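Local coordinates for protein type C neurotoxin (Clostridium botulinum, PDB 3PME) that probably binds neuronal surface receptors such as gangliosides and membrane lipids, as the receptor-binding domain of a botulinum C/D mosaic neurotoxin, at residues 5-10 against 198-203; 67-72 against 145-150; 242-247 against 256-261; 266-271 against 404-409. One frame throughout, in Å; residues are numbered along the deposited sequence.

How the interactions relate
Starting at the N terminus, interaction 1 pairs strand 6-13 with strand 193-201 and so closes almost the whole N-terminal, concanavalin-like part of the chain into one loop. Interaction 2 falls within that loop, joining 67-72 to 145-150. The two touch, because strands 193-201 and 68-77 are neighbours in one sheet, and F201 N and K203 O both bond to S70. Interactions 3 and 4 follow in series in the C-terminal, trefoil-like part, about 36 to 45 Å between centres from the first two. Interaction 3 closes a short loop, and interaction 4 ties 266-271 to the late strand 403-406; Y261 OH and K266 NZ join them.

Interaction 1 (5-10 against 198-203); sequences SKILSL and FNIFSK
CG1 of I7 takes the crowded position between the backbone N and the carbonyl carbon (chi1 61°), and chi2 of 82° then brings CD1 against CG2 of I200, 3.7 Å away. L8 holds CG anti to its backbone N (chi1 177°), and its CD2 reaches both the edge of the F198 ring, near the ring plane, and CD1 of I200. These groups decorate antiparallel strands interrupted by a classic beta bulge: I7 and L8 both face I200. The carbonyl of I200 takes a firm bond from I7 N (2.9 Å) and a weak one from L8 N, while I200 N returns a bond to L8 O (2.9 Å). Past the bulge, L10 N meets F198 O nearly along the C=O axis (3.0 Å), and a water joins L10 O to F198 N. At the other end S202 N binds S5 O in its carbonyl plane (2.8 Å). There the aliphatic stem of K203 presses on S5, with CD 3.4 Å from CB, while S5 OG bonds to I2 O. One shared acceptor thus absorbs the extra residue, so the ladder between strands 6-13 and 193-201 of the jelly-roll-like sheet continues.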
# COMPACT_ATOMS: atom_id res chain seq x y z
N SER A 5 -20.66 4.02 -16.93
CA SER A 5 -20.11 5.25 -17.49
C SER A 5 -18.62 5.11 -17.80
O SER A 5 -17.97 6.08 -18.17
CB SER A 5 -20.32 6.42 -16.54
OG SER A 5 -19.66 6.19 -15.31
N LYS A 6 -18.09 3.91 -17.65
CA LYS A 6 -16.68 3.66 -17.93
C LYS A 6 -16.45 3.65 -19.44
O LYS A 6 -17.03 2.82 -20.15
CB LYS A 6 -16.25 2.34 -17.30
CG LYS A 6 -14.76 2.20 -17.09
CD LYS A 6 -14.45 1.23 -15.95
CE LYS A 6 -15.14 -0.10 -16.14
NZ LYS A 6 -14.72 -1.11 -15.11
N ILE A 7 -15.62 4.56 -19.94
CA ILE A 7 -15.32 4.59 -21.37
C ILE A 7 -13.91 4.08 -21.69
O ILE A 7 -13.52 3.97 -22.84
CB ILE A 7 -15.57 5.99 -22.00
CG1 ILE A 7 -14.70 7.06 -21.36
CG2 ILE A 7 -17.05 6.35 -21.89
CD1 ILE A 7 -13.30 7.12 -21.91
N LEU A 8 -13.14 3.79 -20.64
CA LEU A 8 -11.84 3.15 -20.80
C LEU A 8 -11.53 2.42 -19.51
O LEU A 8 -11.69 2.97 -18.43
CB LEU A 8 -10.74 4.18 -21.10
CG LEU A 8 -9.33 3.60 -21.21
CD1 LEU A 8 -9.22 2.71 -22.43
CD2 LEU A 8 -8.29 4.71 -21.29
N SER A 9 -11.12 1.16 -19.62
CA SER A 9 -10.75 0.38 -18.45
C SER A 9 -9.62 -0.56 -18.83
O SER A 9 -9.84 -1.59 -19.49
CB SER A 9 -11.97 -0.40 -17.94
OG SER A 9 -11.71 -0.99 -16.68
N LEU A 10 -8.40 -0.21 -18.42
CA LEU A 10 -7.25 -1.05 -18.74
C LEU A 10 -7.17 -2.18 -17.74
O LEU A 10 -6.96 -1.98 -16.54
CB LEU A 10 -5.95 -0.24 -18.74
CG LEU A 10 -5.88 0.95 -19.70
CD1 LEU A 10 -4.52 1.63 -19.55
CD2 LEU A 10 -6.10 0.49 -21.15
N PHE A 198 -6.36 1.48 -14.16
CA PHE A 198 -6.60 2.77 -14.82
C PHE A 198 -7.96 2.80 -15.53
O PHE A 198 -8.23 1.95 -16.41
CB PHE A 198 -5.49 3.11 -15.81
CG PHE A 198 -5.60 4.51 -16.34
CD1 PHE A 198 -6.32 4.78 -17.50
CD2 PHE A 198 -5.01 5.56 -15.66
CE1 PHE A 198 -6.44 6.07 -17.98
CE2 PHE A 198 -5.12 6.86 -16.13
CZ PHE A 198 -5.84 7.12 -17.29
N ASN A 199 -8.80 3.76 -15.15
CA ASN A 199 -10.16 3.92 -15.67
C ASN A 199 -10.46 5.37 -16.04
O ASN A 199 -10.02 6.30 -15.36
CB ASN A 199 -11.20 3.53 -14.61
CG ASN A 199 -11.24 2.04 -14.37
OD1 ASN A 199 -11.14 1.25 -15.30
ND2 ASN A 199 -11.43 1.64 -13.11
N ILE A 200 -11.25 5.56 -17.09
CA ILE A 200 -11.81 6.89 -17.36
C ILE A 200 -13.32 6.75 -17.47
O ILE A 200 -13.81 5.82 -18.08
CB ILE A 200 -11.23 7.51 -18.64
CG1 ILE A 200 -9.72 7.69 -18.49
CG2 ILE A 200 -11.90 8.88 -18.92
CD1 ILE A 200 -9.02 8.26 -19.70
N PHE A 201 -14.04 7.69 -16.86
CA PHE A 201 -15.50 7.67 -16.82
C PHE A 201 -16.03 8.91 -17.52
O PHE A 201 -15.39 9.97 -17.48
CB PHE A 201 -16.00 7.67 -15.37
CG PHE A 201 -15.53 6.51 -14.55
CD1 PHE A 201 -14.27 6.53 -13.94
CD2 PHE A 201 -16.34 5.40 -14.35
CE1 PHE A 201 -13.84 5.46 -13.18
CE2 PHE A 201 -15.91 4.34 -13.60
CZ PHE A 201 -14.66 4.36 -13.00
N SER A 202 -17.20 8.79 -18.15
CA SER A 202 -17.80 9.91 -18.87
C SER A 202 -18.77 10.69 -18.00
O SER A 202 -19.72 11.31 -18.49
CB SER A 202 -18.53 9.41 -20.11
OG SER A 202 -19.57 8.53 -19.72
N LYS A 203 -18.55 10.66 -16.70
CA LYS A 203 -19.32 11.46 -15.77
C LYS A 203 -18.44 11.84 -14.60
O LYS A 203 -17.38 11.25 -14.40
CB LYS A 203 -20.55 10.69 -15.28
CG LYS A 203 -20.20 9.46 -14.46
CD LYS A 203 -21.42 8.62 -14.14
CE LYS A 203 -22.11 9.07 -12.87
NZ LYS A 203 -23.19 8.11 -12.50
O HOH W 1 -4.71 -0.62 -15.41

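Interaction 2 (67-72 against 145-150); sequences ENSSVS and ITNNIM
Strands 68-72 and 145-148 run antiparallel, and their pairing is tightest at the buried end. V71 and I145 form a hydrogen-bonded pair with both bonds made: V71 N to I145 O and I145 N to V71 O, each 2.8 Å and lying in the carbonyl planes. V71 CB and I145 CB stand 4.4 Å apart on the face that W111 covers, and I145 then leads its chain away from V71. On the other face S70 OG lies against CG2 of T146, 3.5 Å off. Backbone bonds from S70 and S72 to F201 and N199 continue the sheet laterally, on the edge of 68-72 away from 145-148.

Towards the exposed end the bonding comes to involve side chains. S69 and N147 repeat the two-bond backbone pattern, and N147 ND2 adds a bond to S69 OG (3.1 Å), the hydroxyl lying 21° out of the amide plane. Farther out the pairing thins to a single straight bond from I149 N to E67 O (2.9 Å, 169° at the hydrogen). N148 bonds forward along its own chain: OD1 accepts M150 N on a lone pair (2.9 Å), an Asx turn, while ND2 reaches E204. The inner end thus relies on paired backbone bonds and V71/I145 packing, with S70 OG satisfied by K203 O and L205 N; outside, one amide-hydroxyl bond reinforces the ladder and the Asx turn shapes its exit.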
# COMPACT_ATOMS: atom_id res chain seq x y z
N GLU A 67 -17.91 17.50 -21.29
CA GLU A 67 -18.49 18.33 -20.24
C GLU A 67 -18.08 17.86 -18.85
O GLU A 67 -17.82 18.67 -17.96
CB GLU A 67 -20.02 18.33 -20.33
CG GLU A 67 -20.56 18.59 -21.73
CD GLU A 67 -22.03 18.21 -21.86
OE1 GLU A 67 -22.78 18.42 -20.88
OE2 GLU A 67 -22.42 17.69 -22.93
N ASN A 68 -18.02 16.55 -18.66
CA ASN A 68 -17.68 15.99 -17.35
C ASN A 68 -17.03 14.62 -17.45
O ASN A 68 -17.41 13.79 -18.27
CB ASN A 68 -18.91 15.94 -16.43
CG ASN A 68 -20.16 15.41 -17.13
OD1 ASN A 68 -20.12 14.41 -17.84
ND2 ASN A 68 -21.28 16.10 -16.92
N SER A 69 -16.03 14.38 -16.60
CA SER A 69 -15.32 13.11 -16.63
C SER A 69 -14.71 12.82 -15.28
O SER A 69 -14.61 13.71 -14.43
CB SER A 69 -14.19 13.17 -17.65
OG SER A 69 -13.19 14.07 -17.19
N SER A 70 -14.29 11.58 -15.10
CA SER A 70 -13.49 11.19 -13.96
C SER A 70 -12.37 10.28 -14.43
O SER A 70 -12.54 9.51 -15.37
CB SER A 70 -14.33 10.49 -12.89
OG SER A 70 -15.45 11.29 -12.51
N VAL A 71 -11.23 10.37 -13.77
CA VAL A 71 -10.12 9.49 -14.06
C VAL A 71 -9.74 8.85 -12.73
O VAL A 71 -9.58 9.57 -11.75
CB VAL A 71 -8.93 10.28 -14.62
CG1 VAL A 71 -7.76 9.35 -14.84
CG2 VAL A 71 -9.32 11.02 -15.93
N SER A 72 -9.61 7.53 -12.69
CA SER A 72 -9.19 6.88 -11.45
C SER A 72 -8.09 5.86 -11.72
O SER A 72 -8.05 5.25 -12.78
CB SER A 72 -10.37 6.23 -10.73
OG SER A 72 -10.83 5.09 -11.43
N ILE A 145 -9.53 11.92 -10.18
CA ILE A 145 -9.69 13.29 -10.64
C ILE A 145 -11.08 13.41 -11.25
O ILE A 145 -11.43 12.63 -12.13
CB ILE A 145 -8.69 13.64 -11.76
CG1 ILE A 145 -7.26 13.27 -11.37
CG2 ILE A 145 -8.80 15.13 -12.12
CD1 ILE A 145 -6.75 14.04 -10.24
N THR A 146 -11.88 14.38 -10.78
CA THR A 146 -13.14 14.68 -11.48
C THR A 146 -13.00 16.03 -12.19
O THR A 146 -12.31 16.93 -11.70
CB THR A 146 -14.38 14.67 -10.55
OG1 THR A 146 -14.29 15.74 -9.59
CG2 THR A 146 -14.50 13.33 -9.80
N ASN A 147 -13.63 16.13 -13.35
CA ASN A 147 -13.54 17.35 -14.15
C ASN A 147 -14.93 17.77 -14.58
O ASN A 147 -15.69 16.96 -15.07
CB ASN A 147 -12.71 17.11 -15.41
CG ASN A 147 -11.30 16.64 -15.11
OD1 ASN A 147 -10.43 17.43 -14.77
ND2 ASN A 147 -11.07 15.34 -15.26
N ASN A 148 -15.26 19.03 -14.38
CA ASN A 148 -16.51 19.55 -14.92
C ASN A 148 -16.28 20.93 -15.51
O ASN A 148 -15.88 21.87 -14.82
CB ASN A 148 -17.62 19.57 -13.86
CG ASN A 148 -19.00 19.67 -14.48
OD1 ASN A 148 -19.24 20.51 -15.34
ND2 ASN A 148 -19.90 18.80 -14.05
N ILE A 149 -16.52 21.02 -16.81
CA ILE A 149 -16.28 22.26 -17.54
C ILE A 149 -17.13 23.41 -17.01
O ILE A 149 -16.84 24.57 -17.28
CB ILE A 149 -16.52 22.04 -19.05
CG1 ILE A 149 -15.79 23.10 -19.87
CG2 ILE A 149 -18.00 21.99 -19.36
CD1 ILE A 149 -14.30 23.13 -19.59
N MET A 150 -18.16 23.07 -16.24
CA MET A 150 -19.02 24.09 -15.64
C MET A 150 -18.45 24.66 -14.35
O MET A 150 -19.01 25.59 -13.78
CB MET A 150 -20.42 23.52 -15.38
CG MET A 150 -21.27 23.38 -16.64
SD MET A 150 -22.85 22.58 -16.31
CE MET A 150 -22.30 20.94 -15.85

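Interaction 3 (242-247 against 256-261); sequences YNYIDR and LVLVQY
A type I beta turn from Y244 to R247, closed by R247 N bonding to Y244 O, leads into the first strand of the hairpin formed by 247-252 and 255-260. The contact is the open end of that hairpin, where R247 and Q260 make an antiparallel non-hydrogen-bonded pair with CA atoms 4.2 Å apart and diverging side chains. Just beyond it, Y261 N donates to D246 O in the carbonyl plane (3.1 Å).

D246 has CG in the crowded position between backbone N and carbonyl carbon (chi1 59°), which carries OD2 to Q260 NE2 at 2.9 Å. The bond is straight at the hydrogen, but the two flat groups are steeply turned, 73° apart: OD2 lies in the amide plane of Q260, while the amide nitrogen comes from above the carboxylate. R247, extended from CG to NE, crosses the opposing strand at about a right angle, with CD 3.9 Å from L258 CB. Its NH1 then donates to L258 O (3.0 Å), meeting the oxygen from above the carbonyl plane. Q260 CB sits over one guanidinium face, offset toward the rim, and a water accepts from Q260 N and, weakly, from NH1. Deeper in, L258 CD1 approaches the Y244 ring obliquely, 4.1 Å from CD2. Y384 joins the two parts of the turn, stacking edge-to-face with Y244 and making a cation-pi contact with R247. A beta turn feeding a two-stranded hairpin in this way fits the beta-trefoil fold expected for the C-terminal receptor-binding region, which is built from such hairpins.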
# COMPACT_ATOMS: atom_id res chain seq x y z
N TYR A 242 2.92 -0.28 14.67
CA TYR A 242 2.66 1.06 14.14
C TYR A 242 3.43 2.13 14.90
O TYR A 242 3.93 3.09 14.31
CB TYR A 242 1.16 1.33 14.25
CG TYR A 242 0.67 2.58 13.57
CD1 TYR A 242 0.74 3.81 14.20
CD2 TYR A 242 0.09 2.52 12.32
CE1 TYR A 242 0.27 4.96 13.59
CE2 TYR A 242 -0.39 3.65 11.70
CZ TYR A 242 -0.29 4.86 12.33
OH TYR A 242 -0.76 6.00 11.71
N ASN A 243 3.54 1.97 16.22
CA ASN A 243 4.14 2.99 17.07
C ASN A 243 5.66 3.01 17.06
O ASN A 243 6.27 3.99 17.49
CB ASN A 243 3.63 2.85 18.51
CG ASN A 243 2.16 3.21 18.66
OD1 ASN A 243 1.56 3.81 17.77
ND2 ASN A 243 1.58 2.86 19.81
N TYR A 244 6.28 1.92 16.60
CA TYR A 244 7.73 1.76 16.74
C TYR A 244 8.41 1.29 15.44
O TYR A 244 8.98 0.20 15.39
CB TYR A 244 8.02 0.80 17.91
CG TYR A 244 7.29 1.21 19.18
CD1 TYR A 244 7.56 2.43 19.80
CD2 TYR A 244 6.30 0.40 19.73
CE1 TYR A 244 6.88 2.82 20.93
CE2 TYR A 244 5.62 0.78 20.87
CZ TYR A 244 5.91 2.00 21.47
OH TYR A 244 5.24 2.39 22.60
N ILE A 245 8.39 2.13 14.40
CA ILE A 245 8.90 1.76 13.08
C ILE A 245 10.42 1.62 13.04
O ILE A 245 10.98 1.02 12.12
CB ILE A 245 8.46 2.79 12.00
CG1 ILE A 245 8.74 2.27 10.59
CG2 ILE A 245 9.15 4.12 12.24
CD1 ILE A 245 8.12 3.09 9.48
N ASP A 246 11.08 2.14 14.07
CA ASP A 246 12.54 2.10 14.14
C ASP A 246 13.06 0.99 15.06
O ASP A 246 14.23 1.00 15.42
CB ASP A 246 13.10 3.44 14.62
CG ASP A 246 12.56 3.85 15.99
OD1 ASP A 246 11.53 3.30 16.43
OD2 ASP A 246 13.17 4.74 16.62
N ARG A 247 12.19 0.06 15.43
CA ARG A 247 12.60 -1.04 16.29
C ARG A 247 12.43 -2.36 15.57
O ARG A 247 11.56 -2.50 14.71
CB ARG A 247 11.81 -1.06 17.60
CG ARG A 247 12.01 0.20 18.41
CD ARG A 247 11.47 0.13 19.82
NE ARG A 247 11.98 1.31 20.52
CZ ARG A 247 13.00 1.33 21.36
NH1 ARG A 247 13.63 0.21 21.72
NH2 ARG A 247 13.38 2.48 21.89
N LEU A 256 10.57 -12.06 23.56
CA LEU A 256 10.87 -11.13 22.48
C LEU A 256 10.64 -9.69 22.95
O LEU A 256 9.68 -9.40 23.66
CB LEU A 256 9.95 -11.42 21.29
CG LEU A 256 10.12 -12.78 20.64
CD1 LEU A 256 9.05 -12.96 19.56
CD2 LEU A 256 11.53 -12.91 20.07
N VAL A 257 11.54 -8.80 22.54
CA VAL A 257 11.37 -7.38 22.83
C VAL A 257 11.66 -6.59 21.57
O VAL A 257 12.15 -7.14 20.59
CB VAL A 257 12.30 -6.91 23.97
CG1 VAL A 257 11.91 -7.56 25.30
CG2 VAL A 257 13.74 -7.17 23.60
N LEU A 258 11.36 -5.29 21.60
CA LEU A 258 11.60 -4.42 20.46
C LEU A 258 12.81 -3.54 20.73
O LEU A 258 12.80 -2.71 21.63
CB LEU A 258 10.36 -3.55 20.18
CG LEU A 258 9.02 -4.30 20.08
CD1 LEU A 258 7.86 -3.35 19.73
CD2 LEU A 258 9.11 -5.45 19.09
N VAL A 259 13.84 -3.73 19.91
CA VAL A 259 15.12 -3.05 20.08
C VAL A 259 15.33 -2.00 18.98
O VAL A 259 15.02 -2.24 17.81
CB VAL A 259 16.26 -4.08 19.98
CG1 VAL A 259 17.62 -3.39 20.01
CG2 VAL A 259 16.13 -5.12 21.09
N GLN A 260 15.85 -0.84 19.34
CA GLN A 260 16.08 0.18 18.32
C GLN A 260 17.21 -0.24 17.39
O GLN A 260 18.29 -0.61 17.86
CB GLN A 260 16.39 1.53 18.95
CG GLN A 260 16.31 2.68 17.95
CD GLN A 260 16.45 4.03 18.61
OE1 GLN A 260 17.41 4.28 19.33
NE2 GLN A 260 15.49 4.91 18.36
N TYR A 261 16.97 -0.18 16.09
CA TYR A 261 18.01 -0.49 15.12
C TYR A 261 19.09 0.58 15.17
O TYR A 261 18.80 1.76 15.43
CB TYR A 261 17.42 -0.60 13.71
CG TYR A 261 18.39 -1.10 12.66
CD1 TYR A 261 19.00 -2.34 12.77
CD2 TYR A 261 18.66 -0.33 11.54
CE1 TYR A 261 19.87 -2.79 11.80
CE2 TYR A 261 19.52 -0.77 10.57
CZ TYR A 261 20.13 -1.99 10.70
OH TYR A 261 20.99 -2.41 9.71
O HOH W 2 16.79 -0.20 21.92

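Interaction 4 (266-271 against 404-409); sequences KLYTKN and KFISRD. With SO4 (sulfate ion), chain C.
Apolar and ring contacts supply most of the buried surface between loop 266-271 and the end of strand 403-406. Y268 enters with CG anti to its carbonyl carbon, and its ring is met at an edge by I406 and over one face by R408. I406 CG2 lies near the ring plane, 3.7 Å from CE1. R408 CG makes a CH-pi contact 4.0 Å from the centroid of the Y268 ring and only 5° off the ring normal. A bend at chi3 (73°) then folds the guanidinium back along the ring, so that Y268 CD2 lies 3.7 Å above its plane; the two planes are 35° apart. L267 crosses I406 at about a right angle, CD2 to CD1 at 4.2 Å.

A single hydrogen bond joins the segments: D409 N donates to Y268 OH (3.1 Å), nearly straight. The same hydroxyl is bonded to W412 O, so two backbone groups hold the end of the ring. D409 itself turns its carboxylate away, to a salt bridge with K76 and bonds to G411, N138 and N229.

Hydrogen bonds to a bound anion lie at the other end of the loop. K270 NZ donates to O3 of a sulfate ion, probably from the crystallisation liquor, at 3.0 Å. N271 ND2 donates to sulfate O2 at 2.7 Å, and the hydroxyls of Y248 and Y299 also hydrogen-bond to the sulfate. A tyrosine covered by an arginine stem and tied to the C-terminal backbone thus joins an irregular loop to the closing strand of the beta-trefoil-like region, and K76 and N138 connect D409 to the concanavalin-like part.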
# COMPACT_ATOMS: atom_id res chain seq x y z
N LYS A 266 16.69 3.80 8.76
CA LYS A 266 16.48 2.66 7.87
C LYS A 266 15.22 1.86 8.18
O LYS A 266 14.89 1.62 9.35
CB LYS A 266 17.69 1.73 7.89
CG LYS A 266 18.92 2.29 7.21
CD LYS A 266 20.16 1.50 7.56
CE LYS A 266 20.08 0.05 7.13
NZ LYS A 266 21.37 -0.65 7.40
N LEU A 267 14.52 1.45 7.12
CA LEU A 267 13.36 0.56 7.27
C LEU A 267 13.74 -0.91 7.33
O LEU A 267 13.06 -1.71 7.97
CB LEU A 267 12.40 0.75 6.11
CG LEU A 267 11.73 2.11 5.99
CD1 LEU A 267 10.84 2.10 4.77
CD2 LEU A 267 10.93 2.37 7.26
N TYR A 268 14.81 -1.29 6.63
CA TYR A 268 15.18 -2.69 6.60
C TYR A 268 16.20 -2.89 7.71
O TYR A 268 17.35 -2.46 7.59
CB TYR A 268 15.77 -3.09 5.25
CG TYR A 268 14.88 -2.78 4.06
CD1 TYR A 268 13.49 -2.91 4.14
CD2 TYR A 268 15.43 -2.38 2.85
CE1 TYR A 268 12.69 -2.63 3.05
CE2 TYR A 268 14.63 -2.11 1.75
CZ TYR A 268 13.27 -2.23 1.86
OH TYR A 268 12.48 -1.96 0.75
N THR A 269 15.75 -3.55 8.78
CA THR A 269 16.51 -3.59 10.03
C THR A 269 17.15 -4.98 10.25
O THR A 269 18.09 -5.34 9.54
CB THR A 269 15.62 -3.18 11.22
OG1 THR A 269 14.47 -4.03 11.28
CG2 THR A 269 15.16 -1.71 11.07
N LYS A 270 16.64 -5.75 11.21
CA LYS A 270 17.19 -7.07 11.53
C LYS A 270 16.08 -8.07 11.87
O LYS A 270 14.95 -7.68 12.21
CB LYS A 270 18.11 -6.96 12.76
CG LYS A 270 19.31 -6.07 12.59
CD LYS A 270 20.15 -6.07 13.85
CE LYS A 270 20.27 -7.47 14.40
NZ LYS A 270 21.50 -7.64 15.23
N ASN A 271 16.43 -9.35 11.81
CA ASN A 271 15.53 -10.43 12.21
C ASN A 271 14.15 -10.40 11.54
O ASN A 271 13.13 -10.42 12.22
CB ASN A 271 15.35 -10.47 13.73
CG ASN A 271 16.67 -10.56 14.48
OD1 ASN A 271 17.66 -11.09 13.96
ND2 ASN A 271 16.69 -10.05 15.70
N LYS A 404 2.43 -3.69 11.03
CA LYS A 404 2.77 -3.57 9.61
C LYS A 404 3.92 -4.51 9.31
O LYS A 404 4.65 -4.94 10.21
CB LYS A 404 3.13 -2.14 9.23
CG LYS A 404 1.99 -1.14 9.37
CD LYS A 404 2.45 0.22 8.88
CE LYS A 404 1.29 1.19 8.73
NZ LYS A 404 1.73 2.44 8.06
N PHE A 405 4.06 -4.84 8.03
CA PHE A 405 5.02 -5.83 7.59
C PHE A 405 5.82 -5.26 6.43
O PHE A 405 5.29 -5.06 5.32
CB PHE A 405 4.30 -7.11 7.19
CG PHE A 405 3.59 -7.77 8.34
CD1 PHE A 405 4.25 -8.68 9.14
CD2 PHE A 405 2.26 -7.47 8.63
CE1 PHE A 405 3.61 -9.28 10.22
CE2 PHE A 405 1.62 -8.06 9.70
CZ PHE A 405 2.29 -8.98 10.49
N ILE A 406 7.09 -4.98 6.67
CA ILE A 406 7.88 -4.31 5.65
C ILE A 406 8.65 -5.31 4.81
O ILE A 406 9.57 -5.95 5.31
CB ILE A 406 8.87 -3.30 6.25
CG1 ILE A 406 8.14 -2.30 7.15
CG2 ILE A 406 9.61 -2.57 5.13
CD1 ILE A 406 9.10 -1.36 7.87
N SER A 407 8.26 -5.44 3.55
CA SER A 407 9.00 -6.29 2.61
C SER A 407 10.13 -5.49 1.97
O SER A 407 10.06 -4.25 1.86
CB SER A 407 8.05 -6.78 1.53
OG SER A 407 7.39 -5.66 0.93
N ARG A 408 11.17 -6.19 1.52
CA ARG A 408 12.18 -5.56 0.69
C ARG A 408 11.58 -5.41 -0.70
O ARG A 408 11.39 -6.37 -1.43
CB ARG A 408 13.46 -6.38 0.67
CG ARG A 408 14.09 -6.45 2.05
CD ARG A 408 15.49 -7.02 2.01
NE ARG A 408 16.45 -6.07 1.45
CZ ARG A 408 17.40 -5.46 2.15
NH1 ARG A 408 17.53 -5.71 3.45
NH2 ARG A 408 18.22 -4.61 1.56
N ASP A 409 11.22 -4.17 -1.03
CA ASP A 409 10.47 -3.88 -2.24
C ASP A 409 11.39 -3.12 -3.20
O ASP A 409 12.19 -2.30 -2.76
CB ASP A 409 9.25 -3.02 -1.85
CG ASP A 409 8.36 -2.68 -3.03
OD1 ASP A 409 7.35 -3.39 -3.28
OD2 ASP A 409 8.68 -1.71 -3.71
S SO4 C . 19.88 -9.35 18.24
O1 SO4 C . 19.69 -7.98 18.69
O2 SO4 C . 18.88 -9.73 17.25
O3 SO4 C . 21.21 -9.46 17.63
O4 SO4 C . 19.80 -10.27 19.37